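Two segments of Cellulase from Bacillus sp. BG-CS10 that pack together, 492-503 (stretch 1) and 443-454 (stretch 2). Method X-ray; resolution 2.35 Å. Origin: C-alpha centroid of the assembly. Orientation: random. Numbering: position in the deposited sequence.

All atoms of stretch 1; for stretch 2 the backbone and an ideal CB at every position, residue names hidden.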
ATOM      1  N   LYS A 492      25.848   1.193  -2.023  1.00 47.76           N
ATOM      2  CA  LYS A 492      26.831   1.473  -3.061  1.00 48.67           C
ATOM      3  C   LYS A 492      27.316   2.921  -2.983  1.00 66.86           C
ATOM      4  O   LYS A 492      28.087   3.375  -3.833  1.00 55.01           O
ATOM      5  CB  LYS A 492      26.255   1.166  -4.448  1.00 47.86           C
ATOM      6  CG  LYS A 492      25.995  -0.320  -4.680  1.00 58.32           C
ATOM      7  CD  LYS A 492      26.060  -0.696  -6.153  1.00 61.04           C
ATOM      8  CE  LYS A 492      24.944  -0.046  -6.948  1.00 70.64           C
ATOM      9  NZ  LYS A 492      25.015  -0.412  -8.390  1.00 79.34           N
ATOM     10  N   GLY A 493      26.866   3.632  -1.951  1.00 46.57           N
ATOM     11  CA  GLY A 493      27.257   5.013  -1.729  1.00 40.97           C
ATOM     12  C   GLY A 493      27.043   5.914  -2.930  1.00 46.87           C
ATOM     13  O   GLY A 493      27.966   6.614  -3.355  1.00 46.67           O
ATOM     14  N   GLU A 494      25.833   5.904  -3.489  1.00 44.56           N
ATOM     15  CA  GLU A 494      25.564   6.746  -4.654  1.00 40.69           C
ATOM     16  C   GLU A 494      24.095   7.128  -4.767  1.00 38.30           C
ATOM     17  O   GLU A 494      23.244   6.504  -4.153  1.00 38.81           O
ATOM     18  CB  GLU A 494      26.010   6.036  -5.936  1.00 47.49           C
ATOM     19  CG  GLU A 494      25.261   4.733  -6.202  1.00 49.08           C
ATOM     20  CD  GLU A 494      25.774   3.984  -7.422  1.00 66.70           C
ATOM     21  OE1 GLU A 494      26.859   4.336  -7.940  1.00 57.64           O
ATOM     22  OE2 GLU A 494      25.087   3.038  -7.863  1.00 55.93           O
ATOM     23  N   ILE A 495      23.812   8.166  -5.543  1.00 35.85           N
ATOM     24  CA  ILE A 495      22.443   8.506  -5.901  1.00 36.51           C
ATOM     25  C   ILE A 495      22.275   8.391  -7.409  1.00 43.87           C
ATOM     26  O   ILE A 495      22.893   9.131  -8.170  1.00 41.53           O
ATOM     27  CB  ILE A 495      22.049   9.928  -5.457  1.00 32.11           C
ATOM     28  CG1 ILE A 495      22.160  10.068  -3.937  1.00 34.64           C
ATOM     29  CG2 ILE A 495      20.632  10.238  -5.908  1.00 37.00           C
ATOM     30  CD1 ILE A 495      21.911  11.478  -3.436  1.00 33.07           C
ATOM     31  N   VAL A 496      21.442   7.454  -7.840  1.00 43.41           N
ATOM     32  CA  VAL A 496      21.190   7.245  -9.259  1.00 47.61           C
ATOM     33  C   VAL A 496      20.206   8.280  -9.794  1.00 39.65           C
ATOM     34  O   VAL A 496      19.198   8.565  -9.155  1.00 38.36           O
ATOM     35  CB  VAL A 496      20.630   5.826  -9.524  1.00 50.21           C
ATOM     36  CG1 VAL A 496      20.246   5.659 -10.990  1.00 46.73           C
ATOM     37  CG2 VAL A 496      21.637   4.769  -9.104  1.00 45.66           C
ATOM     38  N   ILE A 497      20.511   8.858 -10.950  1.00 36.57           N
ATOM     39  CA  ILE A 497      19.537   9.670 -11.673  1.00 35.78           C
ATOM     40  C   ILE A 497      19.108   8.895 -12.920  1.00 47.54           C
ATOM     41  O   ILE A 497      19.939   8.566 -13.770  1.00 44.92           O
ATOM     42  CB  ILE A 497      20.103  11.041 -12.062  1.00 39.41           C
ATOM     43  CG1 ILE A 497      20.758  11.712 -10.853  1.00 37.11           C
ATOM     44  CG2 ILE A 497      18.998  11.928 -12.611  1.00 30.63           C
ATOM     45  CD1 ILE A 497      19.764  12.129  -9.773  1.00 42.58           C
ATOM     46  N   THR A 498      17.814   8.601 -13.018  1.00 42.38           N
ATOM     47  CA  THR A 498      17.304   7.637 -13.994  1.00 43.37           C
ATOM     48  C   THR A 498      17.183   8.168 -15.423  1.00 43.76           C
ATOM     49  O   THR A 498      17.187   9.379 -15.660  1.00 45.14           O
ATOM     50  CB  THR A 498      15.922   7.110 -13.573  1.00 33.46           C
ATOM     51  OG1 THR A 498      14.982   8.191 -13.555  1.00 34.81           O
ATOM     52  CG2 THR A 498      15.989   6.476 -12.199  1.00 35.70           C
ATOM     53  N   ASP A 499      17.069   7.238 -16.369  1.00 57.45           N
ATOM     54  CA  ASP A 499      16.856   7.569 -17.776  1.00 44.86           C
ATOM     55  C   ASP A 499      15.514   8.278 -17.927  1.00 41.59           C
ATOM     56  O   ASP A 499      15.364   9.164 -18.762  1.00 47.12           O
ATOM     57  CB  ASP A 499      16.912   6.303 -18.644  1.00 47.89           C
ATOM     58  CG  ASP A 499      17.401   6.574 -20.066  1.00 84.63           C
ATOM     59  OD1 ASP A 499      18.134   7.565 -20.283  1.00 80.39           O
ATOM     60  OD2 ASP A 499      17.057   5.782 -20.973  1.00 81.56           O
ATOM     61  N   ALA A 500      14.546   7.898 -17.098  1.00 47.66           N
ATOM     62  CA  ALA A 500      13.228   8.527 -17.127  1.00 37.29           C
ATOM     63  C   ALA A 500      13.299  10.018 -16.783  1.00 43.57           C
ATOM     64  O   ALA A 500      12.585  10.831 -17.371  1.00 49.68           O
ATOM     65  CB  ALA A 500      12.274   7.806 -16.182  1.00 33.54           C
ATOM     66  N   PHE A 501      14.160  10.388 -15.839  1.00 42.38           N
ATOM     67  CA  PHE A 501      14.329  11.803 -15.519  1.00 38.24           C
ATOM     68  C   PHE A 501      14.939  12.550 -16.701  1.00 41.80           C
ATOM     69  O   PHE A 501      14.448  13.607 -17.100  1.00 41.83           O
ATOM     70  CB  PHE A 501      15.205  11.991 -14.280  1.00 40.38           C
ATOM     71  CG  PHE A 501      15.557  13.434 -13.991  1.00 40.88           C
ATOM     72  CD1 PHE A 501      14.674  14.255 -13.304  1.00 34.35           C
ATOM     73  CD2 PHE A 501      16.774  13.962 -14.398  1.00 32.41           C
ATOM     74  CE1 PHE A 501      14.993  15.574 -13.033  1.00 35.74           C
ATOM     75  CE2 PHE A 501      17.101  15.284 -14.127  1.00 43.50           C
ATOM     76  CZ  PHE A 501      16.207  16.092 -13.445  1.00 30.95           C
ATOM     77  N   PHE A 502      16.004  11.996 -17.266  1.00 31.11           N
ATOM     78  CA  PHE A 502      16.721  12.692 -18.329  1.00 53.45           C
ATOM     79  C   PHE A 502      15.938  12.772 -19.642  1.00 46.65           C
ATOM     80  O   PHE A 502      16.098  13.732 -20.395  1.00 51.57           O
ATOM     81  CB  PHE A 502      18.080  12.036 -18.570  1.00 43.87           C
ATOM     82  CG  PHE A 502      19.073  12.304 -17.484  1.00 37.29           C
ATOM     83  CD1 PHE A 502      19.449  13.602 -17.179  1.00 40.84           C
ATOM     84  CD2 PHE A 502      19.635  11.262 -16.768  1.00 37.86           C
ATOM     85  CE1 PHE A 502      20.367  13.854 -16.174  1.00 38.61           C
ATOM     86  CE2 PHE A 502      20.555  11.506 -15.772  1.00 36.10           C
ATOM     87  CZ  PHE A 502      20.922  12.803 -15.474  1.00 36.12           C
ATOM     88  N   ASN A 503      15.080  11.788 -19.905  1.00 51.77           N
ATOM     89  CA  ASN A 503      14.248  11.802 -21.109  1.00 50.89           C
ATOM     90  C   ASN A 503      13.286  12.987 -21.146  1.00 52.05           C
ATOM     91  O   ASN A 503      12.691  13.269 -22.182  1.00 55.77           O
ATOM     92  CB  ASN A 503      13.437  10.505 -21.238  1.00 45.15           C
ATOM     93  CG  ASN A 503      14.301   9.293 -21.546  1.00 50.08           C
ATOM     94  OD1 ASN A 503      15.421   9.414 -22.047  1.00 51.89           O
ATOM     95  ND2 ASN A 503      13.780   8.112 -21.239  1.00 49.71           N
ATOM     96  N   UNK A 443      26.705   8.960 -18.906  1.00 49.05           N
ATOM     97  CA  UNK A 443      25.644   9.013 -19.896  1.00 51.12           C
ATOM     98  C   UNK A 443      24.297   8.999 -19.190  1.00 50.71           C
ATOM     99  O   UNK A 443      24.197   8.558 -18.043  1.00 54.69           O
ATOM    100  CB  UNK A 443      25.755   7.848 -20.881  1.00 51.12           C
ATOM    101  N   UNK A 444      23.265   9.475 -19.878  1.00 49.92           N
ATOM    102  CA  UNK A 444      21.925   9.577 -19.300  1.00 53.78           C
ATOM    103  C   UNK A 444      21.345   8.236 -18.843  1.00 59.64           C
ATOM    104  O   UNK A 444      20.439   8.193 -18.008  1.00 63.29           O
ATOM    105  CB  UNK A 444      20.979  10.212 -20.321  1.00 53.78           C
ATOM    106  N   UNK A 445      21.869   7.141 -19.380  1.00 53.44           N
ATOM    107  CA  UNK A 445      21.331   5.828 -19.056  1.00 59.26           C
ATOM    108  C   UNK A 445      22.106   5.135 -17.933  1.00 52.34           C
ATOM    109  O   UNK A 445      21.700   4.074 -17.462  1.00 57.81           O
ATOM    110  CB  UNK A 445      21.335   4.946 -20.306  1.00 59.26           C
ATOM    111  N   UNK A 446      23.209   5.737 -17.500  1.00 53.38           N
ATOM    112  CA  UNK A 446      24.040   5.137 -16.460  1.00 53.73           C
ATOM    113  C   UNK A 446      24.602   6.172 -15.483  1.00 68.66           C
ATOM    114  O   UNK A 446      25.783   6.137 -15.136  1.00 65.28           O
ATOM    115  CB  UNK A 446      25.191   4.360 -17.103  1.00 53.73           C
ATOM    116  N   UNK A 447      23.754   7.091 -15.033  1.00 59.67           N
ATOM    117  CA  UNK A 447      24.229   8.210 -14.233  1.00 47.48           C
ATOM    118  C   UNK A 447      24.013   8.022 -12.730  1.00 43.58           C
ATOM    119  O   UNK A 447      22.897   7.783 -12.264  1.00 46.74           O
ATOM    120  CB  UNK A 447      23.532   9.493 -14.690  1.00 47.48           C
ATOM    121  N   UNK A 448      25.099   8.140 -11.979  1.00 36.42           N
ATOM    122  CA  UNK A 448      25.033   8.086 -10.529  1.00 51.73           C
ATOM    123  C   UNK A 448      26.026   9.058  -9.898  1.00 43.92           C
ATOM    124  O   UNK A 448      27.206   9.064 -10.238  1.00 47.93           O
ATOM    125  CB  UNK A 448      25.301   6.662 -10.039  1.00 51.73           C
ATOM    126  N   UNK A 449      25.530   9.879  -8.982  1.00 46.74           N
ATOM    127  CA  UNK A 449      26.356  10.780  -8.194  1.00 36.33           C
ATOM    128  C   UNK A 449      26.971  10.060  -7.007  1.00 35.92           C
ATOM    129  O   UNK A 449      26.247   9.565  -6.150  1.00 47.25           O
ATOM    130  CB  UNK A 449      25.533  11.978  -7.716  1.00 36.33           C
ATOM    131  N   UNK A 450      28.308   9.988  -6.953  1.00 41.02           N
ATOM    132  CA  UNK A 450      28.953   9.429  -5.761  1.00 36.95           C
ATOM    133  C   UNK A 450      28.537  10.215  -4.523  1.00 40.14           C
ATOM    134  O   UNK A 450      28.565  11.446  -4.530  1.00 46.24           O
ATOM    135  CB  UNK A 450      30.476   9.441  -5.911  1.00 36.95           C
ATOM    136  N   UNK A 451      28.131   9.508  -3.480  1.00 38.69           N
ATOM    137  CA  UNK A 451      27.527  10.157  -2.327  1.00 38.88           C
ATOM    138  C   UNK A 451      28.134   9.694  -1.016  1.00 44.02           C
ATOM    139  O   UNK A 451      28.325   8.500  -0.791  1.00 52.49           O
ATOM    140  CB  UNK A 451      26.019   9.902  -2.314  1.00 38.88           C
ATOM    141  N   UNK A 452      28.445  10.654  -0.155  1.00 46.03           N
ATOM    142  CA  UNK A 452      28.810  10.360   1.218  1.00 38.51           C
ATOM    143  C   UNK A 452      27.614  10.712   2.085  1.00 37.52           C
ATOM    144  O   UNK A 452      27.425  11.871   2.459  1.00 42.66           O
ATOM    145  CB  UNK A 452      30.063  11.125   1.649  1.00 38.51           C
ATOM    146  N   UNK A 453      26.792   9.710   2.379  1.00 40.17           N
ATOM    147  CA  UNK A 453      25.537   9.929   3.084  1.00 32.78           C
ATOM    148  C   UNK A 453      25.768  10.310   4.544  1.00 46.99           C
ATOM    149  O   UNK A 453      24.956  11.028   5.144  1.00 38.58           O
ATOM    150  CB  UNK A 453      24.663   8.676   3.003  1.00 32.78           C
ATOM    151  N   UNK A 454      26.873   9.826   5.106  1.00 32.34           N
ATOM    152  CA  UNK A 454      27.276  10.187   6.461  1.00 40.00           C
ATOM    153  C   UNK A 454      26.174   9.998   7.505  1.00 36.20           C
ATOM    154  O   UNK A 454      25.925  10.884   8.320  1.00 43.02           O
ATOM    155  CB  UNK A 454      27.743  11.644   6.479  1.00 40.00           C
TER

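Strand 494-497 of stretch 1 pairs with the strand of stretch 2 in antiparallel fashion, their directions 160° apart, so the positions of stretch 2 can be judged against a known register.

Position 443 points its CB away from stretch 1, with nothing of it within 5.5 Å, so many residues would do. It is Ser-443, whose O accepts from the backbone N of 446 at 3.0 Å, closing a type I turn.

At 444 the ideal CB lies 3.8 Å from Phe-502 CB and 3.9 Å from Asp-499 OD1, between an apolar surface and a carboxylate. A small or medium side chain, apolar or mixed in character, would suit. Thr-444 is mixed: its CG2 packs 3.8 Å from Phe-502 CB, while its OG1 stays 3.7 Å from Asp-499 OD1.

Position 445 turns away overall, although its CB is 4.1 Å from Asp-499 OD1; small or polar residues fit beside that charge. In Ser-445, OG forms a weak hydrogen bond with Ser-443 OG at 3.4 Å. Position 446 faces away, with phi/psi of -142/45, and stretch 1 imposes no choice; it is Asn-446.

At 447 the CB enters the side of the sheet occupied by Ile-495 and Ile-497, 3.8 Å from Phe-502 CE2. Large apolar residues, aliphatic or aromatic, are favoured. Phe-447 offers its ring face to the edge of Phe-502, centroids 5.7 Å apart and planes at 81°, while Ile-497 CG1 meets its ring edge, 3.8 Å from Phe-447 CD2. Its backbone O accepts from Ile-497 N at 2.9 Å, and a water binds its N at 3.1 Å as well as Thr-444 O at 2.8 Å and Ile-497 O at 2.6 Å, so that one water bridges the two stretches.

Position 448 lies on the other side of the sheet, opposite Val-496, where CA atoms are only 4.1 Å apart and Glu-494 OE1 is 3.5 Å from the ideal CB. With the carboxylate so close, a small residue suits well; a longer one would need to steer past it. Ala-448 places CB 4.2 Å from Val-496 CG2.

The CB of 449 returns to the side of Ile-495 and Ile-497, inviting a branched aliphatic or another apolar residue. Ile-449 reaches Ile-497 CG1 with its CD1 at 4.2 Å. Two 2.9 Å bonds, Ile-449 N to Ile-495 O and Ile-495 N to Ile-449 O, lock this pair.

Position 450 pairs with Glu-494 without backbone hydrogen bonds, and its phi of -58° admits proline among many residues. Pro-450 therefore costs no bond to stretch 1.

At 451 the CB points toward stretch 1, 4.0 Å from Glu-494 CA and 4.2 Å from Ile-495 CG1, which suits a small apolar residue. Ala-451 fits there, and its N donates to Gly-493 O at 2.9 Å.

Position 452 points away, with nothing of stretch 1 within 5.5 Å of its ideal CB, so stretch 1 leaves the choice open and many residues would serve; it is His-452, which makes no contact with stretch 1. At 453 the CB is remote, so only a long side chain could return; Phe-453 does, its CZ 3.8 Å from Ile-495 CG1 and its ring edge meeting Gly-493 CA. Position 454, with phi/psi of 52/47, favours glycine, asparagine or aspartate; Asn-454 lies out of reach.

Stretch 2 443-454: STSNFAIPAHFN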
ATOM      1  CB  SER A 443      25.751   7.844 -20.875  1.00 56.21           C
ATOM      2  OG  SER A 443      25.475   6.612 -20.228  1.00 74.58           O
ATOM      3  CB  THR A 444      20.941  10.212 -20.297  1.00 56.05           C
ATOM      4  OG1 THR A 444      21.004   9.512 -21.545  1.00 55.86           O
ATOM      5  CG2 THR A 444      21.289  11.673 -20.528  1.00 52.98           C
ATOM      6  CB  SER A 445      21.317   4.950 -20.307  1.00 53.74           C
ATOM      7  OG  SER A 445      22.624   4.805 -20.831  1.00 56.83           O
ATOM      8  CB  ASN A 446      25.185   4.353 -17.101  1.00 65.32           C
ATOM      9  CG  ASN A 446      25.852   3.399 -16.135  1.00 71.80           C
ATOM     10  OD1 ASN A 446      25.217   2.896 -15.209  1.00 75.73           O
ATOM     11  ND2 ASN A 446      27.140   3.147 -16.342  1.00 77.18           N
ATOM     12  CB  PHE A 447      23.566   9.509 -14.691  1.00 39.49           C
ATOM     13  CG  PHE A 447      24.254  10.740 -14.183  1.00 50.23           C
ATOM     14  CD1 PHE A 447      25.329  11.280 -14.870  1.00 47.40           C
ATOM     15  CD2 PHE A 447      23.840  11.346 -13.005  1.00 38.42           C
ATOM     16  CE1 PHE A 447      25.979  12.410 -14.396  1.00 53.84           C
ATOM     17  CE2 PHE A 447      24.479  12.473 -12.527  1.00 47.61           C
ATOM     18  CZ  PHE A 447      25.549  13.008 -13.223  1.00 52.74           C
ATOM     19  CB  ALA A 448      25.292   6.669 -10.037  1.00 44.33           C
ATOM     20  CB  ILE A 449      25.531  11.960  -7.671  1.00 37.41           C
ATOM     21  CG1 ILE A 449      24.797  12.642  -8.828  1.00 45.03           C
ATOM     22  CG2 ILE A 449      26.417  12.930  -6.895  1.00 36.87           C
ATOM     23  CD1 ILE A 449      23.632  13.504  -8.393  1.00 43.12           C
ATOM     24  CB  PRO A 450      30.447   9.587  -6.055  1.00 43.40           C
ATOM     25  CG  PRO A 450      30.535   9.629  -7.549  1.00 43.20           C
ATOM     26  CD  PRO A 450      29.284  10.340  -8.001  1.00 52.15           C
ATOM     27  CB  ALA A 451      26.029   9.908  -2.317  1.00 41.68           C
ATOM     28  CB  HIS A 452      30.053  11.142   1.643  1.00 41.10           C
ATOM     29  CG  HIS A 452      31.269  10.832   0.829  1.00 46.83           C
ATOM     30  ND1 HIS A 452      31.979   9.657   0.969  1.00 57.73           N
ATOM     31  CD2 HIS A 452      31.906  11.543  -0.131  1.00 64.72           C
ATOM     32  CE1 HIS A 452      32.998   9.658   0.127  1.00 57.59           C
ATOM     33  NE2 HIS A 452      32.976  10.791  -0.552  1.00 65.98           N
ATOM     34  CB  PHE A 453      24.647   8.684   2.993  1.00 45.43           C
ATOM     35  CG  PHE A 453      24.124   8.414   1.603  1.00 50.84           C
ATOM     36  CD1 PHE A 453      23.129   9.209   1.055  1.00 40.35           C
ATOM     37  CD2 PHE A 453      24.626   7.367   0.848  1.00 44.73           C
ATOM     38  CE1 PHE A 453      22.647   8.970  -0.217  1.00 44.04           C
ATOM     39  CE2 PHE A 453      24.149   7.119  -0.429  1.00 41.21           C
ATOM     40  CZ  PHE A 453      23.160   7.922  -0.962  1.00 45.45           C
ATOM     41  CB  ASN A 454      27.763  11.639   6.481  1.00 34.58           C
ATOM     42  CG  ASN A 454      29.032  11.829   5.682  1.00 40.74           C
ATOM     43  OD1 ASN A 454      29.802  10.886   5.505  1.00 41.94           O
ATOM     44  ND2 ASN A 454      29.265  13.049   5.199  1.00 40.69           N
TER
HETATM   45  O   HOH W   1      20.722   6.900 -15.558  1.00 44.05           O
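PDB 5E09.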